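Local structure of HupZ (Streptococcus sp. 'group A', 5ESC) at residues A[5-10]-A[73-77]; A[34-38]-A[88-93]; A[60-64]-A[76-81]; A[41-47]-A[104-110]. The protein degrades heme in vitro and is a dimeric split-barrel protein of the pyridoxamine 5'-phosphate oxidase family, within the FMN-binding clan. All coordinates share one frame; numbering follows the deposited sequence.

Contact 1 of 4, residues A[5-10]-A[73-77]; sequences EMKDLI and LGYRF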
loop_
_atom_site.group_PDB
_atom_site.type_symbol
_atom_site.label_atom_id
_atom_site.label_comp_id
_atom_site.label_asym_id
_atom_site.label_seq_id
_atom_site.Cartn_x
_atom_site.Cartn_y
_atom_site.Cartn_z
ATOM N N GLU A 5 3.490 20.593 -1.502
ATOM C CA GLU A 5 3.352 19.586 -0.413
ATOM C C GLU A 5 3.337 18.183 -1.052
ATOM O O GLU A 5 4.117 17.336 -0.639
ATOM C CB GLU A 5 2.091 19.807 0.454
ATOM C CG GLU A 5 1.936 18.868 1.687
ATOM C CD GLU A 5 0.560 18.995 2.379
ATOM O OE1 GLU A 5 -0.021 20.116 2.378
ATOM O OE2 GLU A 5 0.039 17.979 2.902
ATOM N N MET A 6 2.499 17.984 -2.070
ATOM C CA MET A 6 2.521 16.726 -2.871
ATOM C C MET A 6 3.926 16.387 -3.302
ATOM O O MET A 6 4.315 15.273 -3.092
ATOM C CB MET A 6 1.591 16.728 -4.092
ATOM C CG MET A 6 0.119 16.566 -3.749
ATOM S SD MET A 6 -0.930 16.787 -5.158
ATOM C CE MET A 6 -2.557 17.319 -4.616
ATOM N N LYS A 7 4.703 17.341 -3.831
ATOM C CA LYS A 7 6.071 17.045 -4.339
ATOM C C LYS A 7 7.012 16.683 -3.247
ATOM O O LYS A 7 7.893 15.846 -3.458
ATOM C CB LYS A 7 6.690 18.180 -5.176
ATOM C CG LYS A 7 5.918 18.454 -6.435
ATOM C CD LYS A 7 6.508 19.643 -7.184
ATOM C CE LYS A 7 5.559 20.209 -8.256
ATOM N NZ LYS A 7 6.032 21.573 -8.732
ATOM N N ASP A 8 6.820 17.273 -2.061
ATOM C CA ASP A 8 7.726 17.030 -0.939
ATOM C C ASP A 8 7.585 15.619 -0.441
ATOM O O ASP A 8 8.583 14.986 -0.164
ATOM C CB ASP A 8 7.442 17.964 0.242
ATOM C CG ASP A 8 7.679 19.429 -0.083
ATOM O OD1 ASP A 8 8.427 19.776 -1.051
ATOM O OD2 ASP A 8 7.064 20.221 0.666
ATOM N N LEU A 9 6.331 15.163 -0.278
ATOM C CA LEU A 9 6.060 13.753 0.088
ATOM C C LEU A 9 6.572 12.766 -0.902
ATOM O O LEU A 9 7.288 11.800 -0.539
ATOM C CB LEU A 9 4.568 13.484 0.301
ATOM C CG LEU A 9 4.177 13.743 1.755
ATOM C CD1 LEU A 9 3.772 15.195 1.922
ATOM C CD2 LEU A 9 3.039 12.867 2.190
ATOM N N ILE A 10 6.229 13.024 -2.170
ATOM C CA ILE A 10 6.698 12.185 -3.264
ATOM C C ILE A 10 8.209 12.107 -3.207
ATOM O O ILE A 10 8.796 11.026 -3.369
ATOM C CB ILE A 10 6.237 12.722 -4.684
ATOM C CG1 ILE A 10 4.706 12.587 -4.836
ATOM C CG2 ILE A 10 6.977 11.957 -5.748
ATOM C CD1 ILE A 10 4.041 13.342 -5.959
ATOM N N LEU A 73 0.744 13.505 7.132
ATOM C CA LEU A 73 0.332 13.995 5.820
ATOM C C LEU A 73 0.380 12.786 4.848
ATOM O O LEU A 73 1.117 11.832 5.089
ATOM C CB LEU A 73 1.297 15.063 5.362
ATOM C CG LEU A 73 1.332 16.382 6.199
ATOM C CD1 LEU A 73 2.438 17.314 5.699
ATOM C CD2 LEU A 73 -0.022 17.102 6.236
ATOM N N GLY A 74 -0.405 12.847 3.772
ATOM C CA GLY A 74 -0.323 11.846 2.738
ATOM C C GLY A 74 -1.290 12.017 1.615
ATOM O O GLY A 74 -2.300 12.781 1.729
ATOM N N TYR A 75 -0.984 11.349 0.511
ATOM C CA TYR A 75 -1.832 11.424 -0.683
ATOM C C TYR A 75 -1.895 10.087 -1.341
ATOM O O TYR A 75 -0.917 9.299 -1.295
ATOM C CB TYR A 75 -1.258 12.436 -1.658
ATOM C CG TYR A 75 -1.314 13.866 -1.169
ATOM C CD1 TYR A 75 -2.480 14.662 -1.336
ATOM C CD2 TYR A 75 -0.209 14.418 -0.531
ATOM C CE1 TYR A 75 -2.514 15.965 -0.839
ATOM C CE2 TYR A 75 -0.225 15.705 -0.031
ATOM C CZ TYR A 75 -1.357 16.470 -0.201
ATOM O OH TYR A 75 -1.290 17.715 0.295
ATOM N N ARG A 76 -3.011 9.853 -1.980
ATOM C CA ARG A 76 -3.262 8.641 -2.760
ATOM C C ARG A 76 -3.513 9.104 -4.226
ATOM O O ARG A 76 -4.396 9.964 -4.459
ATOM C CB ARG A 76 -4.503 7.920 -2.171
ATOM C CG ARG A 76 -5.066 6.743 -2.983
ATOM C CD ARG A 76 -6.054 5.873 -2.188
ATOM N NE ARG A 76 -7.230 6.634 -1.816
ATOM C CZ ARG A 76 -8.388 6.606 -2.456
ATOM N NH1 ARG A 76 -8.601 5.788 -3.477
ATOM N NH2 ARG A 76 -9.379 7.382 -2.044
ATOM N N PHE A 77 -2.710 8.603 -5.165
ATOM C CA PHE A 77 -2.832 8.906 -6.595
ATOM C C PHE A 77 -3.489 7.684 -7.280
ATOM O O PHE A 77 -2.997 6.494 -7.226
ATOM C CB PHE A 77 -1.464 9.222 -7.175
ATOM C CG PHE A 77 -0.788 10.367 -6.515
ATOM C CD1 PHE A 77 -0.128 10.209 -5.324
ATOM C CD2 PHE A 77 -0.880 11.651 -7.040
ATOM C CE1 PHE A 77 0.435 11.284 -4.645
ATOM C CE2 PHE A 77 -0.287 12.732 -6.401
ATOM C CZ PHE A 77 0.368 12.549 -5.176
#

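Contact 2 of 4, residues A[34-38]-A[88-93]; sequences MRLWD and AYYEAA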
loop_
_atom_site.group_PDB
_atom_site.type_symbol
_atom_site.label_atom_id
_atom_site.label_comp_id
_atom_site.label_asym_id
_atom_site.label_seq_id
_atom_site.Cartn_x
_atom_site.Cartn_y
_atom_site.Cartn_z
ATOM N N MET A 34 9.777 5.350 -7.760
ATOM C CA MET A 34 8.572 6.042 -8.262
ATOM C C MET A 34 8.840 7.567 -8.243
ATOM O O MET A 34 9.275 8.098 -7.200
ATOM C CB MET A 34 7.397 5.723 -7.435
ATOM C CG MET A 34 6.037 6.305 -8.012
ATOM S SD MET A 34 5.385 5.431 -9.444
ATOM C CE MET A 34 4.888 3.832 -8.813
ATOM N N ARG A 35 8.607 8.281 -9.330
ATOM C CA ARG A 35 8.889 9.717 -9.389
ATOM C C ARG A 35 8.047 10.418 -10.418
ATOM O O ARG A 35 7.588 9.782 -11.347
ATOM C CB ARG A 35 10.336 9.895 -9.777
ATOM C CG ARG A 35 10.800 9.216 -11.053
ATOM C CD ARG A 35 12.330 8.974 -11.014
ATOM N NE ARG A 35 12.864 8.455 -12.264
ATOM C CZ ARG A 35 12.922 7.191 -12.638
ATOM N NH1 ARG A 35 13.397 6.878 -13.818
ATOM N NH2 ARG A 35 12.518 6.210 -11.838
ATOM N N LEU A 36 7.942 11.712 -10.357
ATOM C CA LEU A 36 7.089 12.441 -11.276
ATOM C C LEU A 36 7.796 12.667 -12.592
ATOM O O LEU A 36 8.978 13.016 -12.636
ATOM C CB LEU A 36 6.667 13.808 -10.683
ATOM C CG LEU A 36 5.579 13.907 -9.670
ATOM C CD1 LEU A 36 5.520 15.302 -8.999
ATOM C CD2 LEU A 36 4.178 13.442 -10.088
ATOM N N TRP A 37 7.043 12.483 -13.685
ATOM C CA TRP A 37 7.440 12.808 -15.029
ATOM C C TRP A 37 6.896 14.188 -15.389
ATOM O O TRP A 37 7.560 14.962 -16.095
ATOM C CB TRP A 37 6.827 11.795 -16.008
ATOM C CG TRP A 37 7.248 12.046 -17.413
ATOM C CD1 TRP A 37 6.539 12.732 -18.390
ATOM C CD2 TRP A 37 8.502 11.674 -18.034
ATOM N NE1 TRP A 37 7.252 12.784 -19.505
ATOM C CE2 TRP A 37 8.454 12.162 -19.360
ATOM C CE3 TRP A 37 9.633 10.998 -17.603
ATOM C CZ2 TRP A 37 9.476 11.966 -20.276
ATOM C CZ3 TRP A 37 10.695 10.814 -18.518
ATOM C CH2 TRP A 37 10.596 11.270 -19.827
ATOM N N ASP A 38 5.614 14.415 -15.072
ATOM C CA ASP A 38 4.971 15.711 -15.302
ATOM C C ASP A 38 3.881 15.855 -14.232
ATOM O O ASP A 38 3.715 14.957 -13.388
ATOM C CB ASP A 38 4.494 15.919 -16.737
ATOM C CG ASP A 38 3.404 14.979 -17.210
ATOM O OD1 ASP A 38 2.605 14.451 -16.432
ATOM O OD2 ASP A 38 3.322 14.770 -18.415
ATOM N N ALA A 88 11.147 6.876 -25.262
ATOM C CA ALA A 88 11.716 7.930 -24.403
ATOM C C ALA A 88 11.568 7.736 -22.934
ATOM O O ALA A 88 12.416 8.191 -22.181
ATOM C CB ALA A 88 11.090 9.274 -24.821
ATOM N N TYR A 89 10.428 7.124 -22.452
ATOM C CA TYR A 89 10.289 6.940 -21.068
ATOM C C TYR A 89 11.340 5.884 -20.618
ATOM O O TYR A 89 11.997 6.023 -19.586
ATOM C CB TYR A 89 8.947 6.446 -20.694
ATOM C CG TYR A 89 7.826 7.421 -20.798
ATOM C CD1 TYR A 89 7.796 8.533 -20.004
ATOM C CD2 TYR A 89 6.743 7.152 -21.673
ATOM C CE1 TYR A 89 6.627 9.392 -20.030
ATOM C CE2 TYR A 89 5.612 7.984 -21.710
ATOM C CZ TYR A 89 5.591 9.127 -20.905
ATOM O OH TYR A 89 4.464 9.915 -21.049
ATOM N N TYR A 90 11.443 4.829 -21.348
ATOM C CA TYR A 90 12.361 3.753 -21.036
ATOM C C TYR A 90 13.817 4.221 -21.051
ATOM O O TYR A 90 14.567 3.888 -20.188
ATOM C CB TYR A 90 12.130 2.555 -21.984
ATOM C CG TYR A 90 13.117 1.459 -21.691
ATOM C CD1 TYR A 90 12.985 0.717 -20.542
ATOM C CD2 TYR A 90 14.249 1.277 -22.481
ATOM C CE1 TYR A 90 13.888 -0.287 -20.207
ATOM C CE2 TYR A 90 15.163 0.253 -22.166
ATOM C CZ TYR A 90 14.992 -0.465 -20.974
ATOM O OH TYR A 90 15.842 -1.453 -20.575
ATOM N N GLU A 91 14.219 4.963 -22.084
ATOM C CA GLU A 91 15.588 5.509 -22.155
ATOM C C GLU A 91 15.914 6.451 -21.001
ATOM O O GLU A 91 16.997 6.364 -20.410
ATOM C CB GLU A 91 15.869 6.170 -23.542
ATOM C CG GLU A 91 15.778 5.199 -24.715
ATOM C CD GLU A 91 16.792 4.048 -24.653
ATOM O OE1 GLU A 91 17.987 4.358 -24.357
ATOM O OE2 GLU A 91 16.417 2.832 -24.863
ATOM N N ALA A 92 14.920 7.268 -20.559
ATOM C CA ALA A 92 15.087 8.041 -19.342
ATOM C C ALA A 92 15.306 7.131 -18.102
ATOM O O ALA A 92 16.142 7.450 -17.235
ATOM C CB ALA A 92 13.908 8.967 -19.058
ATOM N N ALA A 93 14.482 6.069 -17.957
ATOM C CA ALA A 93 14.576 5.180 -16.847
ATOM C C ALA A 93 16.005 4.529 -16.757
ATOM O O ALA A 93 16.615 4.343 -15.657
ATOM C CB ALA A 93 13.503 4.105 -16.940
#

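Contact 3 of 4, residues A[60-64]-A[76-81]; sequences GKIEI and RFVGTA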
loop_
_atom_site.group_PDB
_atom_site.type_symbol
_atom_site.label_atom_id
_atom_site.label_comp_id
_atom_site.label_asym_id
_atom_site.label_seq_id
_atom_site.Cartn_x
_atom_site.Cartn_y
_atom_site.Cartn_z
ATOM N N GLY A 60 -4.108 -2.677 -15.938
ATOM C CA GLY A 60 -3.774 -1.245 -15.810
ATOM C C GLY A 60 -4.082 -0.547 -14.509
ATOM O O GLY A 60 -3.574 0.582 -14.326
ATOM N N LYS A 61 -4.877 -1.161 -13.616
ATOM C CA LYS A 61 -5.415 -0.406 -12.461
ATOM C C LYS A 61 -4.379 -0.194 -11.410
ATOM O O LYS A 61 -3.601 -1.118 -11.094
ATOM C CB LYS A 61 -6.580 -1.079 -11.836
ATOM C CG LYS A 61 -7.791 -1.218 -12.789
ATOM C CD LYS A 61 -8.933 -1.932 -12.070
ATOM C CE LYS A 61 -10.264 -1.829 -12.795
ATOM N NZ LYS A 61 -10.283 -2.895 -13.802
ATOM N N ILE A 62 -4.288 1.044 -10.933
ATOM C CA ILE A 62 -3.253 1.336 -9.961
ATOM C C ILE A 62 -3.598 2.413 -9.002
ATOM O O ILE A 62 -4.312 3.355 -9.373
ATOM C CB ILE A 62 -1.881 1.604 -10.665
ATOM C CG1 ILE A 62 -0.762 1.686 -9.641
ATOM C CG2 ILE A 62 -1.941 2.852 -11.516
ATOM C CD1 ILE A 62 0.543 1.281 -10.299
ATOM N N GLU A 63 -3.129 2.300 -7.762
ATOM C CA GLU A 63 -3.203 3.368 -6.784
ATOM C C GLU A 63 -1.913 3.434 -6.081
ATOM O O GLU A 63 -1.302 2.394 -5.800
ATOM C CB GLU A 63 -4.354 3.210 -5.741
ATOM C CG GLU A 63 -5.716 2.930 -6.370
ATOM C CD GLU A 63 -6.938 3.297 -5.505
ATOM O OE1 GLU A 63 -6.711 3.510 -4.281
ATOM O OE2 GLU A 63 -8.102 3.380 -6.100
ATOM N N ILE A 64 -1.426 4.655 -5.853
ATOM C CA ILE A 64 -0.158 4.810 -5.238
ATOM C C ILE A 64 -0.364 5.688 -4.041
ATOM O O ILE A 64 -1.038 6.759 -4.153
ATOM C CB ILE A 64 0.883 5.563 -6.156
ATOM C CG1 ILE A 64 0.990 4.950 -7.549
ATOM C CG2 ILE A 64 2.238 5.685 -5.456
ATOM C CD1 ILE A 64 1.661 5.936 -8.499
ATOM N N ARG A 76 -3.011 9.853 -1.980
ATOM C CA ARG A 76 -3.262 8.641 -2.760
ATOM C C ARG A 76 -3.513 9.104 -4.226
ATOM O O ARG A 76 -4.396 9.964 -4.459
ATOM C CB ARG A 76 -4.503 7.920 -2.171
ATOM C CG ARG A 76 -5.066 6.743 -2.983
ATOM C CD ARG A 76 -6.054 5.873 -2.188
ATOM N NE ARG A 76 -7.230 6.634 -1.816
ATOM C CZ ARG A 76 -8.388 6.606 -2.456
ATOM N NH1 ARG A 76 -8.601 5.788 -3.477
ATOM N NH2 ARG A 76 -9.379 7.382 -2.044
ATOM N N PHE A 77 -2.710 8.603 -5.165
ATOM C CA PHE A 77 -2.832 8.906 -6.595
ATOM C C PHE A 77 -3.489 7.684 -7.280
ATOM O O PHE A 77 -2.997 6.494 -7.226
ATOM C CB PHE A 77 -1.464 9.222 -7.175
ATOM C CG PHE A 77 -0.788 10.367 -6.515
ATOM C CD1 PHE A 77 -0.128 10.209 -5.324
ATOM C CD2 PHE A 77 -0.880 11.651 -7.040
ATOM C CE1 PHE A 77 0.435 11.284 -4.645
ATOM C CE2 PHE A 77 -0.287 12.732 -6.401
ATOM C CZ PHE A 77 0.368 12.549 -5.176
ATOM N N VAL A 78 -4.589 7.917 -7.945
ATOM C CA VAL A 78 -5.290 6.863 -8.617
ATOM C C VAL A 78 -5.208 7.026 -10.103
ATOM O O VAL A 78 -5.429 8.157 -10.594
ATOM C CB VAL A 78 -6.777 6.807 -8.230
ATOM C CG1 VAL A 78 -7.500 5.642 -8.943
ATOM C CG2 VAL A 78 -6.942 6.657 -6.724
ATOM N N GLY A 79 -5.003 5.929 -10.846
ATOM C CA GLY A 79 -5.031 6.058 -12.322
ATOM C C GLY A 79 -4.862 4.764 -13.048
ATOM O O GLY A 79 -5.211 3.682 -12.481
ATOM N N THR A 80 -4.374 4.847 -14.287
ATOM C CA THR A 80 -4.156 3.706 -15.117
ATOM C C THR A 80 -2.674 3.697 -15.535
ATOM O O THR A 80 -2.115 4.758 -15.746
ATOM C CB THR A 80 -5.078 3.717 -16.365
ATOM O OG1 THR A 80 -5.006 2.435 -16.992
ATOM C CG2 THR A 80 -4.689 4.785 -17.417
ATOM N N ALA A 81 -2.088 2.514 -15.596
ATOM C CA ALA A 81 -0.677 2.316 -15.848
ATOM C C ALA A 81 -0.370 1.440 -17.027
ATOM O O ALA A 81 -1.241 0.637 -17.464
ATOM C CB ALA A 81 0.012 1.778 -14.594
#

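Contact 4 of 4, residues A[41-47]-A[104-110]; sequences TFIYNEN and PKAVGII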
loop_
_atom_site.group_PDB
_atom_site.type_symbol
_atom_site.label_atom_id
_atom_site.label_comp_id
_atom_site.label_asym_id
_atom_site.label_seq_id
_atom_site.Cartn_x
_atom_site.Cartn_y
_atom_site.Cartn_z
ATOM N N THR A 41 1.778 12.435 -14.380
ATOM C CA THR A 41 2.400 11.173 -14.791
ATOM C C THR A 41 3.500 10.841 -13.811
ATOM O O THR A 41 4.289 11.703 -13.516
ATOM C CB THR A 41 2.975 11.290 -16.203
ATOM O OG1 THR A 41 2.014 11.931 -17.030
ATOM C CG2 THR A 41 3.359 9.855 -16.831
ATOM N N PHE A 42 3.551 9.608 -13.346
ATOM C CA PHE A 42 4.684 9.115 -12.592
ATOM C C PHE A 42 5.360 8.101 -13.473
ATOM O O PHE A 42 4.720 7.514 -14.385
ATOM C CB PHE A 42 4.267 8.341 -11.344
ATOM C CG PHE A 42 3.752 9.148 -10.204
ATOM C CD1 PHE A 42 4.604 9.576 -9.168
ATOM C CD2 PHE A 42 2.386 9.462 -10.113
ATOM C CE1 PHE A 42 4.120 10.263 -8.105
ATOM C CE2 PHE A 42 1.908 10.188 -9.032
ATOM C CZ PHE A 42 2.762 10.563 -8.013
ATOM N N ILE A 43 6.639 7.830 -13.247
ATOM C CA ILE A 43 7.294 6.719 -13.860
ATOM C C ILE A 43 7.994 5.966 -12.736
ATOM O O ILE A 43 8.264 6.573 -11.682
ATOM C CB ILE A 43 8.284 7.062 -15.033
ATOM C CG1 ILE A 43 9.407 8.092 -14.667
ATOM C CG2 ILE A 43 7.493 7.506 -16.323
ATOM C CD1 ILE A 43 10.579 8.037 -15.568
ATOM N N TYR A 44 8.321 4.700 -12.959
ATOM C CA TYR A 44 9.161 3.943 -12.037
ATOM C C TYR A 44 10.024 2.981 -12.843
ATOM O O TYR A 44 9.660 2.632 -13.947
ATOM C CB TYR A 44 8.355 3.213 -10.918
ATOM C CG TYR A 44 7.693 1.887 -11.302
ATOM C CD1 TYR A 44 6.421 1.853 -11.816
ATOM C CD2 TYR A 44 8.359 0.681 -11.136
ATOM C CE1 TYR A 44 5.793 0.644 -12.171
ATOM C CE2 TYR A 44 7.723 -0.560 -11.490
ATOM C CZ TYR A 44 6.443 -0.542 -12.004
ATOM O OH TYR A 44 5.751 -1.674 -12.349
ATOM N N ASN A 45 11.138 2.546 -12.304
ATOM C CA ASN A 45 11.974 1.546 -12.981
ATOM C C ASN A 45 11.523 0.111 -12.599
ATOM O O ASN A 45 11.516 -0.198 -11.410
ATOM C CB ASN A 45 13.408 1.755 -12.542
ATOM C CG ASN A 45 14.073 2.832 -13.271
ATOM O OD1 ASN A 45 13.520 3.899 -13.404
ATOM N ND2 ASN A 45 15.313 2.581 -13.762
ATOM N N GLU A 46 11.140 -0.731 -13.553
ATOM C CA GLU A 46 10.623 -2.048 -13.273
ATOM C C GLU A 46 11.795 -2.985 -13.491
ATOM O O GLU A 46 12.230 -3.146 -14.610
ATOM C CB GLU A 46 9.534 -2.437 -14.266
ATOM C CG GLU A 46 9.013 -3.840 -14.042
ATOM C CD GLU A 46 8.664 -4.114 -12.591
ATOM O OE1 GLU A 46 9.545 -4.637 -11.889
ATOM O OE2 GLU A 46 7.520 -3.730 -12.140
ATOM N N ASN A 47 12.284 -3.617 -12.463
ATOM C CA ASN A 47 13.475 -4.462 -12.585
ATOM C C ASN A 47 13.083 -5.928 -12.508
ATOM O O ASN A 47 13.943 -6.800 -12.496
ATOM C CB ASN A 47 14.449 -4.130 -11.459
ATOM C CG ASN A 47 14.998 -2.708 -11.542
ATOM O OD1 ASN A 47 15.172 -2.178 -12.637
ATOM N ND2 ASN A 47 15.181 -2.052 -10.391
ATOM N N PRO A 104 17.063 -1.176 -16.075
ATOM C CA PRO A 104 15.669 -1.669 -15.917
ATOM C C PRO A 104 15.293 -2.686 -16.961
ATOM O O PRO A 104 15.693 -2.546 -18.066
ATOM C CB PRO A 104 14.814 -0.384 -16.057
ATOM C CG PRO A 104 15.669 0.510 -16.837
ATOM C CD PRO A 104 17.114 0.230 -16.468
ATOM N N LYS A 105 14.437 -3.624 -16.643
ATOM C CA LYS A 105 13.835 -4.451 -17.651
ATOM C C LYS A 105 12.750 -3.606 -18.390
ATOM O O LYS A 105 12.479 -3.801 -19.560
ATOM C CB LYS A 105 13.141 -5.621 -16.989
ATOM C CG LYS A 105 14.062 -6.712 -16.486
ATOM C CD LYS A 105 13.244 -7.909 -15.925
ATOM C CE LYS A 105 14.197 -9.157 -15.877
ATOM N NZ LYS A 105 14.206 -9.850 -14.607
ATOM N N ALA A 106 12.129 -2.670 -17.697
ATOM C CA ALA A 106 11.045 -1.883 -18.344
ATOM C C ALA A 106 10.826 -0.624 -17.560
ATOM O O ALA A 106 11.441 -0.449 -16.509
ATOM C CB ALA A 106 9.764 -2.723 -18.419
ATOM N N VAL A 107 9.938 0.255 -18.035
ATOM C CA VAL A 107 9.517 1.372 -17.246
ATOM C C VAL A 107 7.970 1.287 -17.025
ATOM O O VAL A 107 7.245 0.927 -17.949
ATOM C CB VAL A 107 9.920 2.731 -17.947
ATOM C CG1 VAL A 107 9.326 2.921 -19.361
ATOM C CG2 VAL A 107 9.675 3.923 -17.012
ATOM N N GLY A 108 7.511 1.575 -15.832
ATOM C CA GLY A 108 6.095 1.641 -15.508
ATOM C C GLY A 108 5.709 3.113 -15.658
ATOM O O GLY A 108 6.441 3.977 -15.194
ATOM N N ILE A 109 4.551 3.430 -16.248
ATOM C CA ILE A 109 4.200 4.804 -16.471
ATOM C C ILE A 109 2.778 4.930 -15.926
ATOM O O ILE A 109 1.933 4.116 -16.366
ATOM C CB ILE A 109 4.156 5.079 -17.911
ATOM C CG1 ILE A 109 5.548 5.054 -18.532
ATOM C CG2 ILE A 109 3.699 6.553 -18.186
ATOM C CD1 ILE A 109 5.414 4.349 -19.838
ATOM N N ILE A 110 2.515 5.843 -15.006
ATOM C CA ILE A 110 1.227 5.874 -14.335
ATOM C C ILE A 110 0.607 7.179 -14.796
ATOM O O ILE A 110 1.156 8.206 -14.520
ATOM C CB ILE A 110 1.358 5.857 -12.835
ATOM C CG1 ILE A 110 1.904 4.511 -12.287
ATOM C CG2 ILE A 110 0.062 6.046 -12.089
ATOM C CD1 ILE A 110 3.331 4.226 -12.586
#

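Contact 1 of 4, residues A[5-10]-A[73-77]
One face of the Tyr75 ring is covered by Met6. CG of Met6 stands 3.7 Å from the ring centroid, only 5° off the ring normal, so this is a CH-pi contact over the middle of the ring. The sulfur of Met6 follows above the same ring, with SD 4.8 Å from the Tyr75 centroid, a more distant Met-aromatic contact. CG of Met6 lies anti to the carbonyl carbon (chi1 -75°) and the chain then runs extended across the ring, which brings CE to the CE1 side. At the ring edge sits CD1 of Leu9. The Phe77 ring is met obliquely, and CD1 of Ile10 comes to 3.8 Å from its CZ.

The other Leu9 branch does different work. CD2 of Leu9 packs 3.6 Å from CA of Gly74, against bare strand backbone, and equally close to O of Leu73. Glu5 reaches the hydroxyl end of the tyrosine. Its OE2 lies 2.9 Å from OH of Tyr75 and 3.4 Å from CD2 of Leu73.

Segment 5-10 crosses segment 73-77 at 91°, their axes 8.8 Å apart at closest approach. Helix 4-12 covers one end of the antiparallel sheet of the split barrel. Met6 also touches Ile115 on strand 106-117, Ile10 touches Phe66 on strand 61-68, and Leu36 on strand 35-38 packs against Ile10.

Contact 2 of 4, residues A[34-38]-A[88-93]
Trp37 and Tyr89 form an edge-to-face (T-shaped) aromatic pair that joins edge strand 35-38 of the split barrel to helix 88-97. The edge of Tyr89 is turned toward the indole face. Its CE1 stands 3.4 Å from CE2 of Trp37, and CD1 of the same ring edge is also close to the indole. The planes are 64° apart, and the centroids of the Tyr89 ring and the six-membered Trp37 ring are 4.7 Å apart. CG of Trp37 lies anti to the backbone N (chi1 -178°), which carries the indole out from the strand toward the helix. Ala92, about one turn further along the helix, fits the indole edge, with its CB 3.7 Å from CZ3 of Trp37.

Arg35 makes the second touch, and it is a packing contact. The edge of its guanidinium meets the helix backbone at Ala93, with NH1 of Arg35 3.7 Å from CA of Ala93 and near the guanidinium plane. The contact lies at the surface, and Trp37 is largely exposed.

Around these groups, NH2 of Arg35 is hydrogen-bonded to O of Ser33 and to OD1 of Asn45, which hold the guanidinium in place. The same group makes a cation-pi contact with Trp96. Tyr89 rests on Val107 and Ile109 of strand 106-117, while Trp37 also leans on Ile43. Trp37 and Asp38 form a classic beta bulge opposite Thr41, and OD1 of Asp38 accepts hydrogen bonds from Thr41 OG1 and Lys40 N.

Contact 3 of 4, residues A[60-64]-A[76-81]
Phe77 N donates to Ile64 O at 2.7 Å, one of the two shortest backbone bonds between these strands. Ile64 N returns a bond to Phe77 O. Ile62 and Gly79 exchange two more. Just before strand 61-68 begins, O of Gly60 accepts from Ala81 N, also at 2.7 Å. Gly60 leaves helix 51-59 with positive phi.

The Glu63 carboxylate is held by Arg76 of its own chain and by Gln25 of the second subunit. NH1 of Arg76 donates to OE1 of Glu63 at 3.1 Å in a nearly straight salt bridge (165° at the hydrogen). OE2 is hydrogen-bonded to NE2 of Gln25 of the second subunit. The Arg76 bond arrives on the syn side of OE1, 34° out of the carboxylate plane, while OE1 lies close to the guanidinium plane. The two side chains run alongside each other, pointing the same way. A bend at chi3 (64°) turns the end of Arg76 toward the glutamate. CG2 of Val78 packs 3.5 Å from OE2 of Glu63. These charged groups lie at the subunit interface, where Asn27 of the second subunit also packs on Arg76.

The other sheet face, with Ile62, Ile64 and Phe77, looks into the protein. CG2 of Ile62 meets CB of Ala81 at 3.8 Å, and Ile56 of helix 51-59 touches both residues. This is an antiparallel beta hairpin, strands 61-68 and 73-84, central to the split-barrel sheet.

Contact 4 of 4, residues A[41-47]-A[104-110]
One face of the Tyr44 ring lies against the Gly108 backbone in an antiparallel strand pair of the split barrel, strands 41-46 and 106-117. N of Gly108 sits above the ring toward its rim. The ring packs closely on this residue, which has no side chain, with CE1 of Tyr44 3.5 Å from CA of Gly108. CD1 of Ile110 sits at the ring edge.

Backbone hydrogen bonds pair Phe42 with Ile110, Tyr44 with Gly108, and Glu46 with Ala106, two bonds to each pair. At the last pair the strand bulges: Lys105 and Ala106 both face Glu46, a classic beta bulge. O of Glu46 takes Ala106 N at 3.1 Å and a weaker bond from Lys105 N.

Apolar contacts fill the other face. CG2 of Thr41 lies 3.6 Å from CG2 of Ile109, and CG2 of Ile43 is 3.8 Å from CG1 of Ile109. Tyr89 of helix 88-97 touches Ile43.

Polar side chains sit near the bulge end. ND2 of Asn45 donates to O of Ala93, and the amide also packs on Pro104. OE1 of Glu46 bonds to OG1 of Thr48. OH of Tyr44 donates to OE2 of Glu46 at 2.7 Å, on the anti side of the carboxylate.

How the contacts relate
The four contacts belong to one antiparallel sheet and the helices packed on it. Contacts 2 and 4 are the closest, with centres about 7 Å apart. Arg35 O and Ile43 N, 2.9 Å apart, join their strands, and Tyr90 OH lies 2.7 Å from Pro104 O. Contacts 1 and 3 share Arg76 and Phe77 on strand 73-84. Phe42 of contact 4 links to both through an edge-to-face pair with Phe77, while Ile10 of contact 1 also touches Phe42. Ile62 and Ile64 of contact 3 pack on Ile110 of contact 4. Contact 3 alone bears substantially on the dimer interface. Contacts 1 and 4 lie on opposite sides of the chain centre.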